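Local coordinates for protein putative retaining b-glycosidase (Saccharophagus degradans, PDB 5A95) that probably hydrolyses mixed-linkage beta-glucans with retention of configuration, as a family 5 (GH5_26) glycoside hydrolase from a marine bacterium, at residues G98-I102 against I135-L139; V264-K268 against R315-Y319. The protein carries 1 engineered substitution. One frame throughout, in Å; residues are numbered along the deposited sequence.

Contact 1. Residues G98-I102 against I135-L139; sequences GVNTI and IYLIL
Ile102 and Ile135 meet through the ends of their side chains, the two CD1 methyls 3.7 Å apart, on the face that helices 87-96 and 116-133 cover. Ile135 sends CG1 between its backbone N and carbonyl carbon (chi1 69°), which brings CD1 round to Ile102 while its CG2 lies 3.7 Å from Val99 O. Ile102 arrives extended, at an oblique angle. On the same face Leu137 reaches back, its CD2 3.6 Å from Ile102 O. Thr101, Tyr136 and Ile138 occupy the other face. Thr101 keeps CG2 anti to the backbone N (chi1 -59°), laying this methyl 3.8 Å from Ile138 CG1 and leaving OG1 to donate to Asn100 OD1 (2.7 Å), an oxygen that also accepts from Arg69 N. The Tyr136 ring has Asn100 O at its edge, near its plane, and its hydroxyl bonds to Ser49 O. Between the strands runs a parallel ladder: Tyr136 N to Asn100 O (2.8 Å), Ile102 N to Tyr136 O (2.9 Å) and Ile138 N to Ile102 O (3.0 Å). The pairing belongs to the (beta/alpha)8 barrel of family 5, the chain between the strands, mostly helix 116-133, making the beta-alpha-beta crossover. The ladder thus meets the polar groups between these two strands, those facing outward pair with the strands beyond (Thr101 with Val71, Leu137 with Ala182), and Ile102, Ile135 and Leu137 pack against the helices.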
loop_
_atom_site.group_PDB
_atom_site.type_symbol
_atom_site.label_atom_id
_atom_site.label_comp_id
_atom_site.label_asym_id
_atom_site.label_seq_id
_atom_site.Cartn_x
_atom_site.Cartn_y
_atom_site.Cartn_z
ATOM N N GLY A 98 32.381 -28.078 -5.677
ATOM C CA GLY A 98 32.191 -28.630 -4.345
ATOM C C GLY A 98 30.950 -28.150 -3.642
ATOM O O GLY A 98 30.799 -28.377 -2.464
ATOM N N VAL A 99 30.051 -27.473 -4.351
ATOM C CA VAL A 99 28.909 -26.897 -3.655
ATOM C C VAL A 99 27.855 -27.933 -3.301
ATOM O O VAL A 99 27.660 -28.900 -4.035
ATOM C CB VAL A 99 28.198 -25.775 -4.437
ATOM C CG1 VAL A 99 29.185 -24.759 -5.010
ATOM C CG2 VAL A 99 27.251 -26.299 -5.504
ATOM N N ASN A 100 27.140 -27.707 -2.193
ATOM C CA ASN A 100 25.932 -28.444 -1.920
ATOM C C ASN A 100 24.702 -27.531 -1.932
ATOM O O ASN A 100 23.596 -28.005 -1.688
ATOM C CB ASN A 100 26.023 -29.259 -0.631
ATOM C CG ASN A 100 26.134 -28.401 0.623
ATOM O OD1 ASN A 100 25.770 -27.253 0.636
ATOM N ND2 ASN A 100 26.611 -28.986 1.700
ATOM N N THR A 101 24.891 -26.233 -2.228
ATOM C CA THR A 101 23.841 -25.214 -2.132
ATOM C C THR A 101 24.041 -24.130 -3.165
ATOM O O THR A 101 25.163 -23.682 -3.396
ATOM C CB THR A 101 23.882 -24.551 -0.725
ATOM O OG1 THR A 101 23.688 -25.537 0.280
ATOM C CG2 THR A 101 22.786 -23.514 -0.567
ATOM N N ILE A 102 22.939 -23.687 -3.763
ATOM C CA ILE A 102 22.913 -22.476 -4.553
ATOM C C ILE A 102 21.861 -21.535 -3.974
ATOM O O ILE A 102 20.737 -21.965 -3.676
ATOM C CB ILE A 102 22.588 -22.776 -6.022
ATOM C CG1 ILE A 102 23.749 -23.557 -6.634
ATOM C CG2 ILE A 102 22.361 -21.489 -6.817
ATOM C CD1 ILE A 102 23.520 -24.065 -8.040
ATOM N N ILE A 135 21.777 -31.246 -4.723
ATOM C CA ILE A 135 22.089 -30.004 -4.015
ATOM C C ILE A 135 20.812 -29.244 -3.658
ATOM O O ILE A 135 19.718 -29.578 -4.108
ATOM C CB ILE A 135 23.051 -29.132 -4.811
ATOM C CG1 ILE A 135 22.375 -28.582 -6.055
ATOM C CG2 ILE A 135 24.322 -29.948 -5.079
ATOM C CD1 ILE A 135 23.193 -27.591 -6.817
ATOM N N TYR A 136 20.981 -28.267 -2.783
ATOM C CA TYR A 136 19.853 -27.558 -2.186
ATOM C C TYR A 136 19.780 -26.093 -2.623
ATOM O O TYR A 136 20.781 -25.527 -3.041
ATOM C CB TYR A 136 19.987 -27.607 -0.666
ATOM C CG TYR A 136 19.821 -29.002 -0.112
ATOM C CD1 TYR A 136 18.561 -29.487 0.195
ATOM C CD2 TYR A 136 20.921 -29.850 0.069
ATOM C CE1 TYR A 136 18.379 -30.770 0.678
ATOM C CE2 TYR A 136 20.749 -31.148 0.532
ATOM C CZ TYR A 136 19.487 -31.600 0.850
ATOM O OH TYR A 136 19.331 -32.863 1.353
ATOM N N LEU A 137 18.591 -25.507 -2.522
ATOM C CA LEU A 137 18.392 -24.110 -2.851
ATOM C C LEU A 137 18.046 -23.298 -1.616
ATOM O O LEU A 137 17.257 -23.723 -0.774
ATOM C CB LEU A 137 17.262 -23.955 -3.870
ATOM C CG LEU A 137 17.549 -24.607 -5.224
ATOM C CD1 LEU A 137 16.275 -24.605 -6.054
ATOM C CD2 LEU A 137 18.658 -23.871 -5.965
ATOM N N ILE A 138 18.597 -22.088 -1.581
ATOM C CA ILE A 138 18.142 -21.009 -0.718
ATOM C C ILE A 138 17.421 -20.014 -1.622
ATOM O O ILE A 138 18.025 -19.497 -2.559
ATOM C CB ILE A 138 19.316 -20.327 0.001
ATOM C CG1 ILE A 138 20.076 -21.321 0.894
ATOM C CG2 ILE A 138 18.813 -19.103 0.776
ATOM C CD1 ILE A 138 21.276 -20.725 1.577
ATOM N N LEU A 139 16.148 -19.731 -1.342
ATOM C CA LEU A 139 15.429 -18.729 -2.089
ATOM C C LEU A 139 15.457 -17.447 -1.289
ATOM O O LEU A 139 15.022 -17.408 -0.133
ATOM C CB LEU A 139 13.987 -19.160 -2.357
ATOM C CG LEU A 139 13.824 -20.470 -3.120
ATOM C CD1 LEU A 139 12.353 -20.769 -3.388
ATOM C CD2 LEU A 139 14.636 -20.505 -4.407
#

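Contact 2. Residues V264-K268 against R315-Y319; sequences VKNDK and RIVKY
Arg315, on helix 312-323, reaches across to the first turn of helix 267-279 and gives the NE hydrogen to Asp267 OD1, a salt bridge of 2.8 Å with an N-H...O angle of 156°. An extended run from CG to NE carries the guanidinium out to this carboxylate, and Asp267 OD1 also lies 3.4 Å from Arg315 CG. The oxygen sits near the guanidinium plane and is met on its anti side, with the two flat groups almost perpendicular at 86°. This is a single-oxygen contact through NE, unlike the paired, coplanar bridge an arginine can make. The Asn266 backbone lies over one guanidinium face, O above it and N offset toward the rim; Asn266 CA comes 3.7 Å from Arg315 NH2, while the Asn266 side chain caps the helix by accepting from Asn269 N. Ile316 rests on Trp274, Val317 on helix 350-363. Lys318 bends at its last torsion (chi4 -107°) and brings NZ to 4.2 Å from Asp267 OD2, too long for a salt bridge but probably adding to the favourable field at the carboxylate. Tyr319 closes the helical turn by bonding its N to Arg315 O, and its OH is hydrogen-bonded to Asp275 OD1. The contact thus ties the start of helix 267-279 to the flank of helix 312-323, where Arg315 also rests on Phe270 and Trp274, with helix 350-363 along the Val317 side.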
loop_
_atom_site.group_PDB
_atom_site.type_symbol
_atom_site.label_atom_id
_atom_site.label_comp_id
_atom_site.label_asym_id
_atom_site.label_seq_id
_atom_site.Cartn_x
_atom_site.Cartn_y
_atom_site.Cartn_z
ATOM N N VAL A 264 43.772 -2.514 14.322
ATOM C CA VAL A 264 44.878 -3.354 13.955
ATOM C C VAL A 264 44.321 -4.635 13.330
ATOM O O VAL A 264 43.579 -5.395 13.975
ATOM C CB VAL A 264 45.768 -3.707 15.168
ATOM C CG1 VAL A 264 46.875 -4.677 14.756
ATOM C CG2 VAL A 264 46.383 -2.447 15.774
ATOM N N LYS A 265 44.681 -4.874 12.071
ATOM C CA LYS A 265 44.212 -6.030 11.332
ATOM C C LYS A 265 45.051 -7.248 11.692
ATOM O O LYS A 265 46.235 -7.348 11.347
ATOM C CB LYS A 265 44.286 -5.787 9.833
ATOM C CG LYS A 265 43.308 -4.742 9.316
ATOM C CD LYS A 265 43.303 -4.723 7.782
ATOM C CE LYS A 265 42.185 -3.863 7.192
ATOM N NZ LYS A 265 42.589 -2.450 7.309
ATOM N N ASN A 266 44.401 -8.178 12.395
ATOM C CA ASN A 266 44.955 -9.482 12.730
ATOM C C ASN A 266 43.794 -10.428 12.954
ATOM O O ASN A 266 42.636 -10.017 12.916
ATOM C CB ASN A 266 45.928 -9.416 13.913
ATOM C CG ASN A 266 45.272 -8.972 15.209
ATOM O OD1 ASN A 266 44.086 -9.153 15.408
ATOM N ND2 ASN A 266 46.058 -8.368 16.084
ATOM N N ASP A 267 44.085 -11.709 13.157
ATOM C CA ASP A 267 43.011 -12.680 13.348
ATOM C C ASP A 267 42.184 -12.383 14.586
ATOM O O ASP A 267 40.963 -12.386 14.510
ATOM C CB ASP A 267 43.560 -14.093 13.453
ATOM C CG ASP A 267 43.994 -14.675 12.130
ATOM O OD1 ASP A 267 44.140 -13.944 11.130
ATOM O OD2 ASP A 267 44.232 -15.885 12.118
ATOM N N LYS A 268 42.838 -12.115 15.718
ATOM C CA LYS A 268 42.124 -11.940 16.982
ATOM C C LYS A 268 41.083 -10.835 16.862
ATOM O O LYS A 268 39.945 -10.957 17.310
ATOM C CB LYS A 268 43.106 -11.546 18.092
ATOM C CG LYS A 268 42.463 -11.143 19.400
ATOM C CD LYS A 268 43.482 -10.757 20.454
ATOM C CE LYS A 268 42.792 -10.297 21.724
ATOM N NZ LYS A 268 43.748 -9.965 22.786
ATOM N N ARG A 315 40.819 -15.912 6.892
ATOM C CA ARG A 315 40.246 -15.517 8.179
ATOM C C ARG A 315 38.780 -15.898 8.309
ATOM O O ARG A 315 38.382 -16.515 9.304
ATOM C CB ARG A 315 40.364 -14.029 8.416
ATOM C CG ARG A 315 41.708 -13.565 8.798
ATOM C CD ARG A 315 41.656 -12.189 9.449
ATOM N NE ARG A 315 43.037 -11.844 9.618
ATOM C CZ ARG A 315 43.681 -10.876 8.984
ATOM N NH1 ARG A 315 43.054 -10.127 8.135
ATOM N NH2 ARG A 315 44.972 -10.688 9.232
ATOM N N ILE A 316 37.967 -15.527 7.327
ATOM C CA ILE A 316 36.543 -15.796 7.423
ATOM C C ILE A 316 36.250 -17.301 7.372
ATOM O O ILE A 316 35.368 -17.802 8.068
ATOM C CB ILE A 316 35.732 -14.986 6.386
ATOM C CG1 ILE A 316 34.240 -14.990 6.700
ATOM C CG2 ILE A 316 35.921 -15.474 4.954
ATOM C CD1 ILE A 316 33.863 -14.383 8.013
ATOM N N VAL A 317 37.022 -18.047 6.575
ATOM C CA VAL A 317 36.855 -19.484 6.530
ATOM C C VAL A 317 37.246 -20.149 7.865
ATOM O O VAL A 317 36.523 -20.999 8.366
ATOM C CB VAL A 317 37.628 -20.081 5.336
ATOM C CG1 VAL A 317 37.748 -21.585 5.426
ATOM C CG2 VAL A 317 36.921 -19.692 4.043
ATOM N N LYS A 318 38.371 -19.743 8.437
ATOM C CA LYS A 318 38.807 -20.268 9.735
ATOM C C LYS A 318 37.744 -19.990 10.790
ATOM O O LYS A 318 37.392 -20.852 11.579
ATOM C CB LYS A 318 40.149 -19.634 10.136
ATOM C CG LYS A 318 40.698 -20.080 11.482
ATOM C CD LYS A 318 42.194 -19.787 11.621
ATOM C CE LYS A 318 42.790 -20.482 12.845
ATOM N NZ LYS A 318 43.074 -19.482 13.880
ATOM N N TYR A 319 37.239 -18.769 10.801
ATOM C CA TYR A 319 36.213 -18.382 11.765
ATOM C C TYR A 319 34.920 -19.178 11.565
ATOM O O TYR A 319 34.375 -19.743 12.530
ATOM C CB TYR A 319 35.958 -16.871 11.689
ATOM C CG TYR A 319 34.954 -16.403 12.675
ATOM C CD1 TYR A 319 35.307 -16.267 14.005
ATOM C CD2 TYR A 319 33.643 -16.148 12.295
ATOM C CE1 TYR A 319 34.370 -15.901 14.952
ATOM C CE2 TYR A 319 32.688 -15.788 13.236
ATOM C CZ TYR A 319 33.063 -15.636 14.557
ATOM O OH TYR A 319 32.120 -15.304 15.460
#

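How the contacts relate
Contact 1 is buried and contact 2 lies at the surface; their centres are 26 Å apart, their nearest atoms about 12 Å, and no secondary-structure element is common to both. Contact 1 joins adjacent strands of the barrel and relies on repeated main-chain bonds flanked by aliphatic side chains. Contact 2 instead links two helices in the outer layer, using one side-chain salt bridge and a more distant lysine, and it buries roughly half as much surface, 198 against 377 Å². They follow one another along the chain. Contact 1 gives the main-chain pairing of the inner layer, contact 2 a charged link between two outer helices that also pack through aromatic side chains.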